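Local coordinates for protein heat shock protease HtrA (Thermotoga maritima, PDB 1L1J) that probably cleaves proteins as a serine endopeptidase of the HtrA heat-shock family, the present chain being its trypsin-like protease domain, at residues Val128-Ala136 with Val147-Thr155. Numbering follows the deposited sequence.
Sequences VKIGEWAIA and VTVGVVSAT
Glu132 O takes the backbone N-H of Val152 at 2.8 Å, the donor tilted slightly from the carbonyl plane, and the CA of Val151 also turns its hydrogen to this oxygen. One step outward, Gly131 N bonds to Val152 O at 2.9 Å. Gly131 is the third residue of a type II turn from Lys129 to Glu132, where positive phi (113°) suits glycine.

Farther along, strands 133-136 and 147-154 form a strongly twisted antiparallel hairpin. Ala136 N points nearly straight at Thr148 O, at 3.0 Å, and Thr148 N returns a bond to Ala136 O. Ala134 and Gly150 pair likewise, but Ala134 N sits above the plane of the Gly150 carbonyl.

Val152 turns its side chain to the turn segment. With chi1 at -177°, CG1 is anti to the backbone N and CG2 lies beside it, 3.9 Å from Glu132 CD; the two side chains run alongside each other, the same way. The same CG2 meets Val128 CG1 at 3.7 Å. Replacing Glu132 by alanine takes away CG and the carboxylate, and is likely to leave a gap beside Val152 CG2.

On the face carrying Ile135 and Val149, the side chains of Ile135 and Val147 cross, Ile135 CG2 to Val147 CG1 3.8 Å, and helix 5-13 covers this patch with Ile6, Val9 and Val10. On the other face Thr148 OG1 bonds to Ala177 O, and the threonine touches Asn182, a predicted substrate-binding residue beside the probable nucleophile Ser183.

The hairpin belongs to the second beta-barrel of the chymotrypsin-like fold. Six main-chain bonds run across it, so its register rests largely on the backbone, with apolar packing toward the N-terminal helix and a polar link toward the predicted active-site loop.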
loop_
_atom_site.group_PDB
_atom_site.type_symbol
_atom_site.label_atom_id
_atom_site.label_comp_id
_atom_site.label_asym_id
_atom_site.label_seq_id
_atom_site.Cartn_x
_atom_site.Cartn_y
_atom_site.Cartn_z
ATOM N N VAL A 128 7.977 -16.360 7.059
ATOM C CA VAL A 128 6.544 -16.453 6.838
ATOM C C VAL A 128 6.171 -17.889 6.493
ATOM O O VAL A 128 6.850 -18.533 5.694
ATOM C CB VAL A 128 6.098 -15.511 5.690
ATOM C CG1 VAL A 128 4.675 -15.831 5.265
ATOM C CG2 VAL A 128 6.187 -14.048 6.143
ATOM N N LYS A 129 5.100 -18.394 7.106
ATOM C CA LYS A 129 4.627 -19.762 6.848
ATOM C C LYS A 129 3.389 -19.710 5.945
ATOM O O LYS A 129 2.503 -18.875 6.138
ATOM C CB LYS A 129 4.247 -20.468 8.160
ATOM C CG LYS A 129 5.381 -20.713 9.158
ATOM C CD LYS A 129 6.324 -21.827 8.720
ATOM C CE LYS A 129 7.327 -22.162 9.815
ATOM N NZ LYS A 129 6.633 -22.639 11.053
ATOM N N ILE A 130 3.317 -20.601 4.964
ATOM C CA ILE A 130 2.171 -20.614 4.069
ATOM C C ILE A 130 0.987 -21.150 4.846
ATOM O O ILE A 130 1.078 -22.224 5.424
ATOM C CB ILE A 130 2.422 -21.510 2.847
ATOM C CG1 ILE A 130 3.660 -21.025 2.098
ATOM C CG2 ILE A 130 1.222 -21.480 1.914
ATOM C CD1 ILE A 130 4.031 -21.912 0.953
ATOM N N GLY A 131 -0.111 -20.395 4.864
ATOM C CA GLY A 131 -1.294 -20.809 5.587
ATOM C C GLY A 131 -1.541 -19.878 6.750
ATOM O O GLY A 131 -2.542 -20.000 7.461
ATOM N N GLU A 132 -0.627 -18.937 6.964
ATOM C CA GLU A 132 -0.797 -18.004 8.065
ATOM C C GLU A 132 -1.685 -16.870 7.609
ATOM O O GLU A 132 -1.627 -16.461 6.456
ATOM C CB GLU A 132 0.547 -17.453 8.535
ATOM C CG GLU A 132 1.305 -16.667 7.493
ATOM C CD GLU A 132 2.292 -15.695 8.110
ATOM O OE1 GLU A 132 3.024 -16.089 9.034
ATOM O OE2 GLU A 132 2.343 -14.530 7.667
ATOM N N TRP A 133 -2.510 -16.362 8.513
ATOM C CA TRP A 133 -3.419 -15.279 8.164
ATOM C C TRP A 133 -2.689 -14.001 7.794
ATOM O O TRP A 133 -1.723 -13.618 8.451
ATOM C CB TRP A 133 -4.378 -14.971 9.321
ATOM C CG TRP A 133 -5.226 -16.126 9.728
ATOM C CD1 TRP A 133 -5.000 -16.979 10.763
ATOM C CD2 TRP A 133 -6.439 -16.567 9.100
ATOM N NE1 TRP A 133 -5.994 -17.930 10.818
ATOM C CE2 TRP A 133 -6.885 -17.704 9.802
ATOM C CE3 TRP A 133 -7.183 -16.118 7.997
ATOM C CZ2 TRP A 133 -8.049 -18.389 9.459
ATOM C CZ3 TRP A 133 -8.340 -16.799 7.649
ATOM C CH2 TRP A 133 -8.758 -17.925 8.373
ATOM N N ALA A 134 -3.157 -13.353 6.731
ATOM C CA ALA A 134 -2.594 -12.082 6.283
ATOM C C ALA A 134 -3.736 -11.055 6.261
ATOM O O ALA A 134 -4.828 -11.330 5.764
ATOM C CB ALA A 134 -1.996 -12.224 4.910
ATOM N N ILE A 135 -3.489 -9.871 6.798
ATOM C CA ILE A 135 -4.538 -8.878 6.830
ATOM C C ILE A 135 -4.112 -7.708 5.965
ATOM O O ILE A 135 -3.122 -7.059 6.262
ATOM C CB ILE A 135 -4.789 -8.414 8.291
ATOM C CG1 ILE A 135 -4.768 -9.624 9.236
ATOM C CG2 ILE A 135 -6.145 -7.735 8.405
ATOM C CD1 ILE A 135 -4.897 -9.271 10.703
ATOM N N ALA A 136 -4.840 -7.457 4.884
ATOM C CA ALA A 136 -4.518 -6.348 3.997
ATOM C C ALA A 136 -5.259 -5.113 4.484
ATOM O O ALA A 136 -6.463 -5.179 4.749
ATOM C CB ALA A 136 -4.944 -6.675 2.602
ATOM N N VAL A 147 -10.588 -3.353 4.865
ATOM C CA VAL A 147 -9.818 -4.534 5.246
ATOM C C VAL A 147 -10.269 -5.824 4.563
ATOM O O VAL A 147 -11.455 -6.043 4.380
ATOM C CB VAL A 147 -9.877 -4.735 6.785
ATOM C CG1 VAL A 147 -9.408 -6.129 7.162
ATOM C CG2 VAL A 147 -9.009 -3.691 7.478
ATOM N N THR A 148 -9.316 -6.663 4.167
ATOM C CA THR A 148 -9.623 -7.951 3.542
ATOM C C THR A 148 -8.701 -8.969 4.179
ATOM O O THR A 148 -7.555 -8.681 4.483
ATOM C CB THR A 148 -9.425 -7.968 1.998
ATOM O OG1 THR A 148 -8.065 -7.687 1.668
ATOM C CG2 THR A 148 -10.322 -6.939 1.340
ATOM N N VAL A 149 -9.224 -10.160 4.401
ATOM C CA VAL A 149 -8.465 -11.195 5.055
ATOM C C VAL A 149 -8.348 -12.456 4.227
ATOM O O VAL A 149 -9.242 -12.814 3.466
ATOM C CB VAL A 149 -9.109 -11.536 6.401
ATOM C CG1 VAL A 149 -8.231 -12.472 7.188
ATOM C CG2 VAL A 149 -9.344 -10.273 7.160
ATOM N N GLY A 150 -7.223 -13.122 4.401
ATOM C CA GLY A 150 -6.958 -14.342 3.689
ATOM C C GLY A 150 -5.811 -15.060 4.368
ATOM O O GLY A 150 -5.649 -15.016 5.599
ATOM N N VAL A 151 -4.975 -15.700 3.571
ATOM C CA VAL A 151 -3.874 -16.438 4.152
ATOM C C VAL A 151 -2.685 -16.364 3.216
ATOM O O VAL A 151 -2.837 -15.942 2.067
ATOM C CB VAL A 151 -4.332 -17.895 4.392
ATOM C CG1 VAL A 151 -3.878 -18.812 3.259
ATOM C CG2 VAL A 151 -3.867 -18.342 5.732
ATOM N N VAL A 152 -1.498 -16.728 3.675
ATOM C CA VAL A 152 -0.385 -16.672 2.740
ATOM C C VAL A 152 -0.519 -17.906 1.861
ATOM O O VAL A 152 -0.669 -19.024 2.370
ATOM C CB VAL A 152 0.969 -16.666 3.423
ATOM C CG1 VAL A 152 2.038 -16.527 2.370
ATOM C CG2 VAL A 152 1.067 -15.492 4.396
ATOM N N SER A 153 -0.504 -17.683 0.547
ATOM C CA SER A 153 -0.671 -18.744 -0.441
ATOM C C SER A 153 0.633 -19.288 -0.995
ATOM O O SER A 153 0.784 -20.487 -1.226
ATOM C CB SER A 153 -1.505 -18.239 -1.618
ATOM O OG SER A 153 -2.833 -17.954 -1.237
ATOM N N ALA A 154 1.570 -18.385 -1.219
ATOM C CA ALA A 154 2.848 -18.755 -1.776
ATOM C C ALA A 154 3.786 -17.551 -1.691
ATOM O O ALA A 154 3.349 -16.400 -1.571
ATOM C CB ALA A 154 2.653 -19.178 -3.220
ATOM N N THR A 155 5.084 -17.825 -1.742
ATOM C CA THR A 155 6.087 -16.776 -1.677
ATOM C C THR A 155 6.843 -16.777 -2.979
ATOM O O THR A 155 6.541 -17.557 -3.882
ATOM C CB THR A 155 7.077 -17.036 -0.559
ATOM O OG1 THR A 155 7.512 -18.400 -0.630
ATOM C CG2 THR A 155 6.428 -16.787 0.787
#